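Local coordinates for protein rifin (PDB 7JZK) that is a Plasmodium falciparum variant surface antigen whose V2 domain binds the LAIR1 ectodomain that antibody MGD21 carries as an insertion, at residues N54-S57 against Y58-T62; C89-R92 against K93-I97. One frame throughout, in Å; residues are numbered along the deposited sequence.

Interaction 1: N54-S57 against Y58-T62; sequences NSTS and YSDVT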
ATOM      1  N   ASN B  54     -14.986  -9.486 -16.663  1.00 72.44           N
ATOM      2  CA  ASN B  54     -15.297 -10.184 -17.905  1.00 77.29           C
ATOM      3  C   ASN B  54     -14.227 -11.232 -18.231  1.00 78.36           C
ATOM      4  O   ASN B  54     -14.560 -12.302 -18.755  1.00 73.45           O
ATOM      5  CB  ASN B  54     -15.507  -9.154 -19.027  1.00 77.77           C
ATOM      6  CG  ASN B  54     -15.987  -9.767 -20.333  1.00 79.09           C
ATOM      7  OD1 ASN B  54     -16.175 -10.977 -20.440  1.00 85.45           O
ATOM      8  ND2 ASN B  54     -16.221  -8.913 -21.334  1.00 72.21           N
ATOM      9  N   SER B  55     -12.961 -10.980 -17.863  1.00 75.53           N
ATOM     10  CA  SER B  55     -11.835 -11.856 -18.191  1.00 72.56           C
ATOM     11  C   SER B  55     -11.452 -12.846 -17.096  1.00 76.21           C
ATOM     12  O   SER B  55     -10.881 -13.899 -17.405  1.00 81.06           O
ATOM     13  CB  SER B  55     -10.594 -11.027 -18.527  1.00 76.06           C
ATOM     14  OG  SER B  55      -9.422 -11.826 -18.429  1.00 84.20           O
ATOM     15  N   THR B  56     -11.680 -12.521 -15.830  1.00 70.73           N
ATOM     16  CA  THR B  56     -11.290 -13.381 -14.724  1.00 68.00           C
ATOM     17  C   THR B  56     -12.491 -13.840 -13.913  1.00 63.94           C
ATOM     18  O   THR B  56     -13.499 -13.136 -13.799  1.00 65.69           O
ATOM     19  CB  THR B  56     -10.297 -12.688 -13.797  1.00 71.71           C
ATOM     20  OG1 THR B  56     -10.521 -13.132 -12.454  1.00 70.84           O
ATOM     21  CG2 THR B  56     -10.470 -11.225 -13.862  1.00 64.76           C
ATOM     22  N   SER B  57     -12.345 -15.023 -13.327  1.00 66.18           N
ATOM     23  CA  SER B  57     -13.453 -15.671 -12.642  1.00 67.26           C
ATOM     24  C   SER B  57     -13.892 -14.865 -11.433  1.00 70.07           C
ATOM     25  O   SER B  57     -13.104 -14.149 -10.810  1.00 71.01           O
ATOM     26  CB  SER B  57     -13.067 -17.073 -12.190  1.00 68.33           C
ATOM     27  OG  SER B  57     -13.891 -17.469 -11.103  1.00 71.55           O
ATOM     28  N   TYR B  58     -15.166 -15.010 -11.093  1.00 71.40           N
ATOM     29  CA  TYR B  58     -15.772 -14.278  -9.995  1.00 67.39           C
ATOM     30  C   TYR B  58     -15.358 -14.804  -8.621  1.00 68.57           C
ATOM     31  O   TYR B  58     -15.549 -14.106  -7.618  1.00 69.09           O
ATOM     32  CB  TYR B  58     -17.296 -14.313 -10.189  1.00 72.76           C
ATOM     33  CG  TYR B  58     -18.113 -14.399  -8.925  1.00 73.95           C
ATOM     34  CD1 TYR B  58     -18.475 -15.626  -8.373  1.00 76.99           C
ATOM     35  CD2 TYR B  58     -18.533 -13.256  -8.287  1.00 73.81           C
ATOM     36  CE1 TYR B  58     -19.230 -15.693  -7.200  1.00 85.12           C
ATOM     37  CE2 TYR B  58     -19.267 -13.317  -7.115  1.00 79.49           C
ATOM     38  CZ  TYR B  58     -19.629 -14.522  -6.580  1.00 89.94           C
ATOM     39  OH  TYR B  58     -20.377 -14.532  -5.417  1.00 95.23           O
ATOM     40  N   SER B  59     -14.761 -15.994  -8.540  1.00 69.91           N
ATOM     41  CA  SER B  59     -14.309 -16.562  -7.269  1.00 65.92           C
ATOM     42  C   SER B  59     -12.803 -16.837  -7.249  1.00 58.95           C
ATOM     43  O   SER B  59     -12.329 -17.610  -6.409  1.00 55.34           O
ATOM     44  CB  SER B  59     -15.087 -17.840  -6.953  1.00 67.23           C
ATOM     45  OG  SER B  59     -15.070 -18.718  -8.072  1.00 72.02           O
ATOM     46  N   ASP B  60     -12.040 -16.197  -8.136  1.00 55.62           N
ATOM     47  CA  ASP B  60     -10.602 -16.438  -8.269  1.00 62.28           C
ATOM     48  C   ASP B  60      -9.845 -15.597  -7.240  1.00 60.00           C
ATOM     49  O   ASP B  60      -9.243 -14.568  -7.546  1.00 57.24           O
ATOM     50  CB  ASP B  60     -10.156 -16.106  -9.691  1.00 57.36           C
ATOM     51  CG  ASP B  60      -8.703 -16.464  -9.957  1.00 63.27           C
ATOM     52  OD1 ASP B  60      -8.011 -16.966  -9.034  1.00 63.69           O
ATOM     53  OD2 ASP B  60      -8.246 -16.204 -11.090  1.00 60.30           O
ATOM     54  N   VAL B  61      -9.810 -16.103  -6.009  1.00 57.07           N
ATOM     55  CA  VAL B  61      -9.253 -15.325  -4.909  1.00 58.36           C
ATOM     56  C   VAL B  61      -7.822 -14.883  -5.215  1.00 61.65           C
ATOM     57  O   VAL B  61      -7.429 -13.750  -4.912  1.00 60.84           O
ATOM     58  CB  VAL B  61      -9.316 -16.139  -3.610  1.00 54.29           C
ATOM     59  CG1 VAL B  61      -8.377 -15.528  -2.594  1.00 56.26           C
ATOM     60  CG2 VAL B  61     -10.759 -16.247  -3.102  1.00 52.95           C
ATOM     61  N   THR B  62      -7.024 -15.759  -5.822  1.00 58.95           N
ATOM     62  CA  THR B  62      -5.613 -15.450  -6.027  1.00 59.13           C
ATOM     63  C   THR B  62      -5.425 -14.293  -6.996  1.00 59.85           C
ATOM     64  O   THR B  62      -4.616 -13.387  -6.754  1.00 62.29           O
ATOM     65  CB  THR B  62      -4.875 -16.685  -6.534  1.00 63.69           C
ATOM     66  OG1 THR B  62      -4.908 -17.694  -5.521  1.00 72.37           O
ATOM     67  CG2 THR B  62      -3.416 -16.354  -6.868  1.00 59.76           C
TER

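Interaction 2: C89-R92 against K93-I97; sequences CDVR and KTLRI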
ATOM      1  N   CYS B  89      -6.343   3.188   0.861  1.00 37.88           N
ATOM      2  CA  CYS B  89      -5.107   3.025   1.613  1.00 44.30           C
ATOM      3  C   CYS B  89      -5.393   2.782   3.090  1.00 41.67           C
ATOM      4  O   CYS B  89      -4.713   1.974   3.724  1.00 38.69           O
ATOM      5  CB  CYS B  89      -4.245   4.276   1.405  1.00 41.26           C
ATOM      6  SG  CYS B  89      -4.064   4.663  -0.360  1.00 42.23           S
ATOM      7  N   ASP B  90      -6.478   3.350   3.600  1.00 37.94           N
ATOM      8  CA  ASP B  90      -6.888   3.213   4.996  1.00 41.58           C
ATOM      9  C   ASP B  90      -7.142   1.755   5.372  1.00 44.16           C
ATOM     10  O   ASP B  90      -7.046   1.403   6.553  1.00 44.03           O
ATOM     11  CB  ASP B  90      -8.151   4.076   5.228  1.00 43.95           C
ATOM     12  CG  ASP B  90      -8.662   4.045   6.680  1.00 48.67           C
ATOM     13  OD1 ASP B  90      -9.611   3.282   6.968  1.00 40.79           O
ATOM     14  OD2 ASP B  90      -8.114   4.781   7.538  1.00 49.60           O
ATOM     15  N   VAL B  91      -7.412   0.892   4.383  1.00 41.08           N
ATOM     16  CA  VAL B  91      -7.617  -0.534   4.626  1.00 44.04           C
ATOM     17  C   VAL B  91      -6.384  -1.175   5.246  1.00 41.12           C
ATOM     18  O   VAL B  91      -6.496  -2.150   6.002  1.00 41.53           O
ATOM     19  CB  VAL B  91      -8.016  -1.239   3.317  1.00 44.99           C
ATOM     20  CG1 VAL B  91      -8.177  -2.760   3.525  1.00 39.30           C
ATOM     21  CG2 VAL B  91      -9.297  -0.647   2.810  1.00 46.42           C
ATOM     22  N   ARG B  92      -5.198  -0.625   4.978  1.00 41.55           N
ATOM     23  CA  ARG B  92      -3.991  -1.139   5.623  1.00 42.08           C
ATOM     24  C   ARG B  92      -4.109  -1.089   7.139  1.00 40.82           C
ATOM     25  O   ARG B  92      -3.504  -1.909   7.839  1.00 37.54           O
ATOM     26  CB  ARG B  92      -2.776  -0.346   5.158  1.00 37.38           C
ATOM     27  CG  ARG B  92      -2.251  -0.802   3.837  1.00 32.93           C
ATOM     28  CD  ARG B  92      -1.186   0.136   3.388  1.00 33.30           C
ATOM     29  NE  ARG B  92      -0.538  -0.332   2.177  1.00 30.23           N
ATOM     30  CZ  ARG B  92       0.317   0.409   1.496  1.00 34.76           C
ATOM     31  NH1 ARG B  92       0.586   1.629   1.928  1.00 34.70           N
ATOM     32  NH2 ARG B  92       0.892  -0.058   0.397  1.00 39.72           N
ATOM     33  N   LYS B  93      -4.855  -0.115   7.665  1.00 40.27           N
ATOM     34  CA  LYS B  93      -5.048  -0.048   9.105  1.00 41.84           C
ATOM     35  C   LYS B  93      -6.023  -1.110   9.575  1.00 45.95           C
ATOM     36  O   LYS B  93      -5.802  -1.738  10.616  1.00 53.48           O
ATOM     37  CB  LYS B  93      -5.530   1.351   9.491  1.00 40.99           C
ATOM     38  CG  LYS B  93      -6.107   1.499  10.894  1.00 47.64           C
ATOM     39  CD  LYS B  93      -7.648   1.319  10.947  1.00 54.54           C
ATOM     40  CE  LYS B  93      -8.338   2.071   9.789  1.00 67.16           C
ATOM     41  NZ  LYS B  93      -9.753   1.684   9.429  1.00 58.46           N
ATOM     42  N   THR B  94      -7.030  -1.409   8.768  1.00 47.63           N
ATOM     43  CA  THR B  94      -7.965  -2.462   9.121  1.00 47.04           C
ATOM     44  C   THR B  94      -7.264  -3.815   9.155  1.00 44.57           C
ATOM     45  O   THR B  94      -7.443  -4.596  10.091  1.00 51.27           O
ATOM     46  CB  THR B  94      -9.111  -2.465   8.110  1.00 50.14           C
ATOM     47  OG1 THR B  94      -9.656  -1.138   8.008  1.00 48.72           O
ATOM     48  CG2 THR B  94     -10.201  -3.433   8.540  1.00 50.62           C
ATOM     49  N   LEU B  95      -6.434  -4.100   8.159  1.00 44.78           N
ATOM     50  CA  LEU B  95      -5.753  -5.389   8.091  1.00 48.20           C
ATOM     51  C   LEU B  95      -4.475  -5.446   8.916  1.00 50.59           C
ATOM     52  O   LEU B  95      -3.666  -6.344   8.666  1.00 50.70           O
ATOM     53  CB  LEU B  95      -5.446  -5.749   6.630  1.00 48.54           C
ATOM     54  CG  LEU B  95      -6.678  -5.764   5.709  1.00 46.54           C
ATOM     55  CD1 LEU B  95      -6.335  -6.161   4.282  1.00 42.62           C
ATOM     56  CD2 LEU B  95      -7.717  -6.696   6.299  1.00 39.76           C
ATOM     57  N   ARG B  96      -4.261  -4.487   9.830  1.00 50.30           N
ATOM     58  CA  ARG B  96      -3.052  -4.386  10.653  1.00 47.87           C
ATOM     59  C   ARG B  96      -1.799  -4.517   9.791  1.00 47.20           C
ATOM     60  O   ARG B  96      -0.853  -5.241  10.116  1.00 53.15           O
ATOM     61  CB  ARG B  96      -3.052  -5.386  11.818  1.00 44.36           C
ATOM     62  CG  ARG B  96      -4.019  -5.014  12.953  1.00 50.13           C
ATOM     63  CD  ARG B  96      -4.814  -6.213  13.438  1.00 59.25           C
ATOM     64  NE  ARG B  96      -5.753  -6.660  12.413  1.00 72.47           N
ATOM     65  CZ  ARG B  96      -6.643  -7.634  12.577  1.00 77.84           C
ATOM     66  NH1 ARG B  96      -7.457  -7.964  11.576  1.00 69.32           N
ATOM     67  NH2 ARG B  96      -6.719  -8.274  13.738  1.00 78.60           N
ATOM     68  N   ILE B  97      -1.793  -3.786   8.679  1.00 40.58           N
ATOM     69  CA  ILE B  97      -0.641  -3.776   7.785  1.00 43.69           C
ATOM     70  C   ILE B  97       0.287  -2.603   8.087  1.00 42.50           C
ATOM     71  O   ILE B  97       1.471  -2.642   7.710  1.00 36.66           O
ATOM     72  CB  ILE B  97      -1.098  -3.739   6.309  1.00 41.36           C
ATOM     73  CG1 ILE B  97      -2.022  -4.904   5.991  1.00 42.98           C
ATOM     74  CG2 ILE B  97       0.072  -3.815   5.356  1.00 37.38           C
ATOM     75  CD1 ILE B  97      -2.472  -4.870   4.544  1.00 42.23           C
TER

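Interaction 1: N54-S57 against Y58-T62
Ser57 and Ser59 meet through a hydroxyl that reaches forward along its own chain. With OG of Ser57 anti to the backbone nitrogen (chi1 156°), the oxygen lies beside the carbonyl carbon, facing the N-H groups that follow. There Ser57 OG accepts the N-H of Ser59 at 3.1 Å in a nearly straight bond, 168° at the hydrogen. The hydroxyl of Ser59 adds a weak donation to the same acceptor, OG to OG 3.5 Å. This is the compact part of the contact; CB of Asp60 packs against it, 4.0 Å from CB of Ser57.

The other half is looser. Thr56 and Asp60 cross at about a right angle, with Thr56 OG1 and Asp60 OD2 4.1 Å apart, and each turns to something else: Thr56 OG1 makes a weak bond to Ser57 O and its side chain touches an N-acetylglucosamine of the attached glycan, whereas Asp60 OD2 is bonded to the hydroxyl of Thr63. Tyr58 leaves the turn on the inner side, against Ala30 and Ile31 of helix 13-39 and Ala123 of helix 108-126, while Ser57 and Ser59 stay exposed.

An ST turn at Ser57 thus overlaps a type I beta turn from Ser57 to Asp60, which ends in the aspartate N-cap of helix 61-75: a compact linker between consecutive helices of a helical domain.

Interaction 2: C89-R92 against K93-I97
Val91 overlaps Leu95 one helical turn on, the two running alongside each other in the same direction, with CG1 of Val91 3.9 Å from CD1 of Leu95. The backbone joins them too, since Leu95 N donates to Val91 O at 2.9 Å. Tyr38 of helix 13-39 covers both.

Asp90 and Lys93 also run alongside each other. The lysine doubles back through bends at chi2 (-93°) and chi3 (-44°), which bring its ammonium back to the carboxylate: Lys93 NZ meets Asp90 OD1 at 2.9 Å on the syn side, tilted 33° from the carboxylate plane. The same nitrogen donates to Thr94 OG1 at 3.2 Å, so two oxygens of the helix surface hold its tip.

Farther along, the helix ends in a Schellman motif. Arg96, with positive phi, is the C-prime residue; Ile97 N returns to Arg92 O at 2.7 Å, and Arg96 N reaches Lys93 O at 3.2 Å. The reversal swings Ile97 back across the base of Arg92 at about a right angle, where Ile97 CB lies 4.0 Å from both CB and CG of the arginine. Beyond CG the arginine is extended as far as NE, and its guanidinium is held by Gln108 and by the carbonyl of Cys76, the disulfide partner of Cys89. On the chain of the LAIR1 ectodomain, it bonds to the carbonyl of Tyr43 and makes a cation-pi contact with Tyr45.

The chemistry is thus divided: a salt bridge on the more exposed side, apolar packing toward helix 13-39, Schellman bonds that engage the carbonyls of Arg92 and Lys93, and a buried arginine cation that, with several partners around it, probably contributes to receptor recognition.

Interactions 1 and 2 occupy opposite sides of the chain's centre, about 10 and 14 Å from it; their own centres are 23 Å apart, and their nearest atoms, about 12 Å apart, do not touch. They come in series, one leading into helix 61-75 and the other finishing helix 86-94, which follows it. Both lean on the same two long helices, 13-39 and 108-126, which thereby connect them through the body of the domain. Their outer surroundings differ. Residues 54-62 lie beside an attached glycan and touch no other protein chain of the complex, whereas residues 89-97 meet the LAIR1 ectodomain, so, of these two contacts, the one at the LAIR1 interface is not the one beside the glycan.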